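Long-range contacts in pectate lyase II (Xanthomonas campestris pv. campestris, PDB 2QY1), which probably cleaves pectate as a lyase, being a secreted member of polysaccharide lyase family 1: residues Arg89-Ala94 with Glu119-Gly124; Met157-His162 with Asp184-Asn189. The protein carries 2 engineered substitutions. One frame throughout, in Å; residues are numbered along the deposited sequence.

Contact 1 of 2, residues Arg89-Ala94 with Glu119-Gly124; sequences RVVGNA and EGNSSG
The Arg89 guanidinium meets the Glu119 carboxylate edge-on, with Glu119 CD close to the guanidinium plane, whereas Arg89 NE and NH1 both stand above the carboxylate plane, the two planes lying 63° apart. The grip is therefore two-pronged and side-on but not coplanar: Arg89 NE reaches Glu119 OE2 at 2.7 Å in a salt bridge, and Arg89 NH1 reaches Glu119 OE1 at 3.0 Å. It lies across neighbouring parallel strands, 87-91 and 116-119, on successive turns of the parallel beta-helix of polysaccharide lyase family 1.

Arg89 has CG anti to its backbone N and runs extended to NE, while Glu119, with chi1 at 29° away from any staggered position, crosses it at about a right angle. Ser117 OG also hydrogen-bonds Glu119 OE2, and Gln67 OE1 makes a weak bond to Arg89 NH2. The facing guanidinium probably favours the ionised form of the buried glutamate, with Ser117 OG as a further partner of OE2.

Backbone bonds fix the register. Glu119 N donates to Val90 O at 2.8 Å, and Glu119 O accepts from Gly92 N at 3.0 Å with an N-H...O angle of 163°, so Glu119 uses both backbone polar groups on the strand 87-91 side. Val91 and Glu119 pair on one face, Val91 CB lying 3.9 Å from Glu119 CG.

Beyond the strands, the type I turn Asn121-Gly124 folds against Gly92. The Asn121 side chain crosses that of Val91, its CG 3.8 Å from Gly92 CA. Ser123 OG, whose hydrogen-bond partner is Asn70 OD1, comes within 3.5 Å of the same Gly92 CA. From the end of the turn, Gly124 O receives a CA-H...O contact from Gly92 CA at 3.4 Å.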
ATOM      1  N   ARG A  89      -3.676  -8.578  -8.090  1.00 20.92           N
ATOM      2  CA  ARG A  89      -2.913  -9.474  -7.241  1.00 21.25           C
ATOM      3  C   ARG A  89      -1.633  -9.915  -7.949  1.00 20.56           C
ATOM      4  O   ARG A  89      -1.676 -10.364  -9.093  1.00 20.66           O
ATOM      5  CB  ARG A  89      -3.781 -10.681  -6.922  1.00 21.64           C
ATOM      6  CG  ARG A  89      -3.394 -11.447  -5.703  1.00 24.02           C
ATOM      7  CD  ARG A  89      -4.373 -12.599  -5.562  1.00 27.21           C
ATOM      8  NE  ARG A  89      -3.918 -13.592  -4.605  1.00 29.11           N
ATOM      9  CZ  ARG A  89      -4.267 -14.872  -4.629  1.00 29.77           C
ATOM     10  NH1 ARG A  89      -3.796 -15.694  -3.706  1.00 30.41           N
ATOM     11  NH2 ARG A  89      -5.078 -15.332  -5.576  1.00 30.48           N
ATOM     12  N   VAL A  90      -0.498  -9.777  -7.269  1.00 20.26           N
ATOM     13  CA  VAL A  90       0.781 -10.280  -7.785  1.00 19.90           C
ATOM     14  C   VAL A  90       1.268 -11.388  -6.855  1.00 19.84           C
ATOM     15  O   VAL A  90       1.486 -11.160  -5.667  1.00 19.55           O
ATOM     16  CB  VAL A  90       1.848  -9.167  -7.920  1.00 19.79           C
ATOM     17  CG1 VAL A  90       3.135  -9.732  -8.504  1.00 19.68           C
ATOM     18  CG2 VAL A  90       1.332  -8.027  -8.794  1.00 19.94           C
ATOM     19  N   VAL A  91       1.429 -12.591  -7.398  1.00 19.77           N
ATOM     20  CA  VAL A  91       1.640 -13.757  -6.545  1.00 19.91           C
ATOM     21  C   VAL A  91       2.719 -14.733  -7.055  1.00 19.71           C
ATOM     22  O   VAL A  91       2.873 -14.953  -8.264  1.00 19.37           O
ATOM     23  CB  VAL A  91       0.267 -14.451  -6.202  1.00 20.25           C
ATOM     24  CG1 VAL A  91      -0.496 -14.823  -7.455  1.00 20.75           C
ATOM     25  CG2 VAL A  91       0.436 -15.653  -5.283  1.00 20.17           C
ATOM     26  N   GLY A  92       3.482 -15.277  -6.113  1.00 19.57           N
ATOM     27  CA  GLY A  92       4.464 -16.319  -6.396  1.00 19.71           C
ATOM     28  C   GLY A  92       5.754 -15.801  -7.001  1.00 19.91           C
ATOM     29  O   GLY A  92       6.222 -14.714  -6.655  1.00 19.76           O
ATOM     30  N   ASN A  93       6.322 -16.595  -7.907  1.00 20.14           N
ATOM     31  CA  ASN A  93       7.580 -16.268  -8.575  1.00 20.47           C
ATOM     32  C   ASN A  93       7.367 -15.185  -9.635  1.00 20.61           C
ATOM     33  O   ASN A  93       7.448 -15.442 -10.839  1.00 20.70           O
ATOM     34  CB  ASN A  93       8.188 -17.538  -9.186  1.00 20.66           C
ATOM     35  CG  ASN A  93       9.650 -17.375  -9.563  1.00 21.00           C
ATOM     36  OD1 ASN A  93      10.316 -16.420  -9.159  1.00 20.76           O
ATOM     37  ND2 ASN A  93      10.159 -18.320 -10.342  1.00 21.59           N
ATOM     38  N   ALA A  94       7.096 -13.971  -9.167  1.00 20.56           N
ATOM     39  CA  ALA A  94       6.723 -12.856 -10.027  1.00 20.87           C
ATOM     40  C   ALA A  94       7.555 -11.634  -9.664  1.00 21.01           C
ATOM     41  O   ALA A  94       7.495 -11.158  -8.531  1.00 20.93           O
ATOM     42  CB  ALA A  94       5.234 -12.554  -9.874  1.00 20.74           C
ATOM     43  N   GLU A 119       1.861 -11.150  -2.861  1.00 21.66           N
ATOM     44  CA  GLU A 119       1.955 -12.317  -1.980  1.00 22.61           C
ATOM     45  C   GLU A 119       2.931 -13.399  -2.416  1.00 22.11           C
ATOM     46  O   GLU A 119       2.880 -13.896  -3.544  1.00 21.84           O
ATOM     47  CB  GLU A 119       0.569 -12.924  -1.708  1.00 22.70           C
ATOM     48  CG  GLU A 119      -0.443 -12.732  -2.827  1.00 24.34           C
ATOM     49  CD  GLU A 119      -1.861 -13.028  -2.385  1.00 24.54           C
ATOM     50  OE1 GLU A 119      -2.094 -14.121  -1.829  1.00 26.84           O
ATOM     51  OE2 GLU A 119      -2.742 -12.165  -2.603  1.00 27.56           O
ATOM     52  N   GLY A 120       3.816 -13.760  -1.492  1.00 21.77           N
ATOM     53  CA  GLY A 120       4.658 -14.929  -1.663  1.00 21.54           C
ATOM     54  C   GLY A 120       3.846 -16.189  -1.433  1.00 21.54           C
ATOM     55  O   GLY A 120       2.815 -16.161  -0.754  1.00 21.25           O
ATOM     56  N   ASN A 121       4.300 -17.289  -2.025  1.00 21.40           N
ATOM     57  CA  ASN A 121       3.753 -18.613  -1.747  1.00 21.55           C
ATOM     58  C   ASN A 121       4.851 -19.669  -1.873  1.00 21.55           C
ATOM     59  O   ASN A 121       6.033 -19.321  -1.930  1.00 21.50           O
ATOM     60  CB  ASN A 121       2.519 -18.926  -2.621  1.00 21.74           C
ATOM     61  CG  ASN A 121       2.804 -18.865  -4.126  1.00 21.94           C
ATOM     62  OD1 ASN A 121       1.886 -18.680  -4.929  1.00 23.63           O
ATOM     63  ND2 ASN A 121       4.057 -19.030  -4.509  1.00 20.89           N
ATOM     64  N   SER A 122       4.471 -20.944  -1.915  1.00 21.55           N
ATOM     65  CA  SER A 122       5.444 -22.034  -1.992  1.00 21.59           C
ATOM     66  C   SER A 122       6.283 -22.015  -3.276  1.00 21.61           C
ATOM     67  O   SER A 122       7.360 -22.608  -3.321  1.00 21.58           O
ATOM     68  CB  SER A 122       4.757 -23.395  -1.817  1.00 21.66           C
ATOM     69  OG  SER A 122       3.751 -23.592  -2.794  1.00 21.91           O
ATOM     70  N   SER A 123       5.792 -21.322  -4.304  1.00 21.53           N
ATOM     71  CA  SER A 123       6.480 -21.247  -5.596  1.00 21.63           C
ATOM     72  C   SER A 123       7.502 -20.108  -5.670  1.00 21.43           C
ATOM     73  O   SER A 123       8.355 -20.092  -6.559  1.00 21.41           O
ATOM     74  CB  SER A 123       5.468 -21.116  -6.737  1.00 21.65           C
ATOM     75  OG  SER A 123       5.005 -19.781  -6.861  1.00 22.52           O
ATOM     76  N   GLY A 124       7.407 -19.156  -4.743  1.00 21.28           N
ATOM     77  CA  GLY A 124       8.316 -18.012  -4.716  1.00 20.85           C
ATOM     78  C   GLY A 124       7.695 -16.768  -4.111  1.00 20.70           C
ATOM     79  O   GLY A 124       6.518 -16.768  -3.740  1.00 20.54           O
TER

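Contact 2 of 2, residues Met157-His162 with Asp184-Asn189; sequences MKKGVH and DSDTKN
After strand 155-158 ends, the backbone turns through two consecutive positive-phi residues, Lys159 (phi 61°) and Gly160 (phi 94°), and meets the 3-10 segment beginning at Thr187, with Gly160 CA 4.1 Å from Asn189 CA. The contact joins neighbouring coils of the parallel beta-helix, the second segment belonging to the loop that follows strand 176-180.

Asp186, the centre of an inverse gamma turn, carries the join. Its CG lies anti to the backbone N (chi1 -167°), which sends the carboxylate across to the bend. There Asp186 OD2 accepts the Lys159 N-H at 2.9 Å through its syn lone pair, in a nearly straight bond. The same oxygen takes Tyr182 N, so two backbone amides grip this oxygen of the buried Asp186. Asp186 OD1 rests 3.2 Å from Lys159 CA, and Lys159 CG passes 3.7 Å from OD1 of Asp186, the two side chains crossing at about a right angle. Lys158 adds its CB, 3.8 Å from Asp186 OD2, before its extended chain leads off.

Lys188 reaches back to the bend from 184-189 with a chain bent at chi2 and chi3. The bends bring Lys188 NZ to Lys159 O at 3.2 Å, a hydrogen bond made from above the carbonyl plane and away from a lone pair. The ammonium also forms a salt bridge with Glu125, so it links the Lys159 carbonyl to a further loop.

Asn189 N bonds back to Asp186 O, across the start of the 3-10 segment. Gly160, which has no side chain, lets its CA approach Lys188 O to 3.4 Å.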
ATOM      1  N   MET A 157       1.067  -6.494   1.272  1.00 22.01           N
ATOM      2  CA  MET A 157       2.032  -7.537   0.937  1.00 22.55           C
ATOM      3  C   MET A 157       2.246  -8.496   2.114  1.00 22.44           C
ATOM      4  O   MET A 157       2.110  -8.114   3.279  1.00 22.21           O
ATOM      5  CB  MET A 157       3.356  -6.952   0.414  1.00 22.42           C
ATOM      6  CG  MET A 157       4.169  -6.134   1.408  1.00 23.10           C
ATOM      7  SD  MET A 157       5.385  -5.074   0.581  1.00 23.84           S
ATOM      8  CE  MET A 157       4.360  -3.712   0.053  1.00 23.70           C
ATOM      9  N   LYS A 158       2.560  -9.748   1.796  1.00 22.49           N
ATOM     10  CA  LYS A 158       2.723 -10.779   2.815  1.00 22.91           C
ATOM     11  C   LYS A 158       3.619 -11.916   2.334  1.00 22.65           C
ATOM     12  O   LYS A 158       3.887 -12.046   1.137  1.00 22.71           O
ATOM     13  CB  LYS A 158       1.356 -11.336   3.239  1.00 22.72           C
ATOM     14  CG  LYS A 158       0.583 -12.023   2.120  1.00 23.68           C
ATOM     15  CD  LYS A 158      -0.718 -12.615   2.633  1.00 23.97           C
ATOM     16  CE  LYS A 158      -1.637 -12.992   1.481  1.00 25.73           C
ATOM     17  NZ  LYS A 158      -3.035 -13.205   1.952  1.00 26.66           N
ATOM     18  N   LYS A 159       4.074 -12.729   3.284  1.00 22.52           N
ATOM     19  CA  LYS A 159       4.802 -13.968   2.999  1.00 22.69           C
ATOM     20  C   LYS A 159       6.119 -13.764   2.236  1.00 22.16           C
ATOM     21  O   LYS A 159       6.498 -14.578   1.394  1.00 22.15           O
ATOM     22  CB  LYS A 159       3.886 -14.996   2.310  1.00 22.57           C
ATOM     23  CG  LYS A 159       2.717 -15.469   3.186  1.00 23.33           C
ATOM     24  CD  LYS A 159       1.849 -16.512   2.482  1.00 23.89           C
ATOM     25  CE  LYS A 159       0.814 -15.856   1.575  1.00 27.00           C
ATOM     26  NZ  LYS A 159       0.228 -16.810   0.579  1.00 28.78           N
ATOM     27  N   GLY A 160       6.809 -12.671   2.543  1.00 21.76           N
ATOM     28  CA  GLY A 160       8.181 -12.480   2.087  1.00 21.31           C
ATOM     29  C   GLY A 160       8.395 -11.704   0.804  1.00 21.03           C
ATOM     30  O   GLY A 160       9.471 -11.787   0.208  1.00 20.86           O
ATOM     31  N   VAL A 161       7.382 -10.956   0.372  1.00 20.82           N
ATOM     32  CA  VAL A 161       7.552 -10.004  -0.722  1.00 20.65           C
ATOM     33  C   VAL A 161       8.646  -9.020  -0.302  1.00 20.70           C
ATOM     34  O   VAL A 161       8.623  -8.499   0.817  1.00 20.74           O
ATOM     35  CB  VAL A 161       6.240  -9.247  -1.036  1.00 20.55           C
ATOM     36  CG1 VAL A 161       6.454  -8.219  -2.140  1.00 20.54           C
ATOM     37  CG2 VAL A 161       5.139 -10.225  -1.429  1.00 20.44           C
ATOM     38  N   HIS A 162       9.612  -8.785  -1.187  1.00 20.51           N
ATOM     39  CA  HIS A 162      10.749  -7.933  -0.840  1.00 20.37           C
ATOM     40  C   HIS A 162      11.144  -6.962  -1.945  1.00 20.29           C
ATOM     41  O   HIS A 162      10.896  -7.217  -3.120  1.00 20.12           O
ATOM     42  CB  HIS A 162      11.952  -8.778  -0.404  1.00 20.25           C
ATOM     43  CG  HIS A 162      12.466  -9.704  -1.463  1.00 20.40           C
ATOM     44  ND1 HIS A 162      13.545  -9.395  -2.262  1.00 20.68           N
ATOM     45  CD2 HIS A 162      12.059 -10.938  -1.841  1.00 20.52           C
ATOM     46  CE1 HIS A 162      13.780 -10.397  -3.090  1.00 20.80           C
ATOM     47  NE2 HIS A 162      12.890 -11.346  -2.855  1.00 20.76           N
ATOM     48  N   ASP A 184       1.396 -13.053  12.932  1.00 22.17           N
ATOM     49  CA  ASP A 184       2.598 -13.175  13.749  1.00 22.14           C
ATOM     50  C   ASP A 184       3.405 -14.442  13.440  1.00 22.16           C
ATOM     51  O   ASP A 184       4.530 -14.598  13.922  1.00 22.17           O
ATOM     52  CB  ASP A 184       2.242 -13.098  15.239  1.00 22.20           C
ATOM     53  CG  ASP A 184       1.720 -11.725  15.650  1.00 22.29           C
ATOM     54  OD1 ASP A 184       1.227 -11.600  16.788  1.00 22.32           O
ATOM     55  OD2 ASP A 184       1.801 -10.768  14.844  1.00 22.34           O
ATOM     56  N   SER A 185       2.831 -15.336  12.634  1.00 21.97           N
ATOM     57  CA  SER A 185       3.527 -16.545  12.186  1.00 21.99           C
ATOM     58  C   SER A 185       4.168 -16.374  10.798  1.00 21.77           C
ATOM     59  O   SER A 185       4.835 -17.285  10.301  1.00 21.67           O
ATOM     60  CB  SER A 185       2.579 -17.749  12.201  1.00 22.06           C
ATOM     61  OG  SER A 185       1.598 -17.633  11.185  1.00 23.27           O
ATOM     62  N   ASP A 186       3.976 -15.200  10.192  1.00 21.50           N
ATOM     63  CA  ASP A 186       4.520 -14.891   8.864  1.00 21.43           C
ATOM     64  C   ASP A 186       6.009 -14.529   8.944  1.00 21.57           C
ATOM     65  O   ASP A 186       6.415 -13.422   8.582  1.00 21.50           O
ATOM     66  CB  ASP A 186       3.706 -13.761   8.212  1.00 21.26           C
ATOM     67  CG  ASP A 186       4.003 -13.583   6.719  1.00 21.04           C
ATOM     68  OD1 ASP A 186       4.726 -14.416   6.130  1.00 20.40           O
ATOM     69  OD2 ASP A 186       3.503 -12.595   6.133  1.00 19.91           O
ATOM     70  N   THR A 187       6.817 -15.483   9.403  1.00 21.71           N
ATOM     71  CA  THR A 187       8.249 -15.266   9.640  1.00 21.82           C
ATOM     72  C   THR A 187       9.068 -15.039   8.364  1.00 22.05           C
ATOM     73  O   THR A 187      10.143 -14.439   8.420  1.00 21.95           O
ATOM     74  CB  THR A 187       8.874 -16.424  10.447  1.00 21.71           C
ATOM     75  OG1 THR A 187       8.667 -17.657   9.749  1.00 21.68           O
ATOM     76  CG2 THR A 187       8.249 -16.512  11.833  1.00 21.45           C
ATOM     77  N   LYS A 188       8.559 -15.514   7.227  1.00 22.41           N
ATOM     78  CA  LYS A 188       9.173 -15.241   5.923  1.00 22.90           C
ATOM     79  C   LYS A 188       9.214 -13.744   5.609  1.00 22.67           C
ATOM     80  O   LYS A 188      10.009 -13.299   4.774  1.00 22.77           O
ATOM     81  CB  LYS A 188       8.433 -15.972   4.799  1.00 23.12           C
ATOM     82  CG  LYS A 188       8.804 -17.442   4.634  1.00 24.82           C
ATOM     83  CD  LYS A 188       8.739 -17.864   3.162  1.00 27.50           C
ATOM     84  CE  LYS A 188       7.346 -17.673   2.572  1.00 28.55           C
ATOM     85  NZ  LYS A 188       7.347 -17.605   1.079  1.00 29.79           N
ATOM     86  N   ASN A 189       8.357 -12.974   6.278  1.00 22.32           N
ATOM     87  CA  ASN A 189       8.289 -11.530   6.066  1.00 22.09           C
ATOM     88  C   ASN A 189       9.463 -10.752   6.673  1.00 22.01           C
ATOM     89  O   ASN A 189       9.513  -9.524   6.585  1.00 22.11           O
ATOM     90  CB  ASN A 189       6.957 -10.967   6.567  1.00 21.90           C
ATOM     91  CG  ASN A 189       6.432  -9.857   5.686  1.00 21.74           C
ATOM     92  OD1 ASN A 189       6.253  -8.723   6.130  1.00 21.76           O
ATOM     93  ND2 ASN A 189       6.195 -10.174   4.417  1.00 20.46           N
TER

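In the fold
Contact 1 closes before contact 2 opens along the chain, and their centres lie 11 Å apart on the same side of the chain's centre. Both draw on the parallel sheet ordered 65-69, 87-91, 116-119, 155-158: contact 1 joins the two inner strands at their C-terminal ends, and contact 2 leaves the outer strand 155-158 for the loop after strand 176-180. They touch directly. Gly120 N and Lys158 O lie 3.1 Å apart, a probable hydrogen bond, and Lys159 NZ makes a weak one to Gly120 O. The ends of three strands adjacent in the sheet, and the loop after 176-180, are thus joined from coil to coil, tying consecutive coils of the beta-helix together.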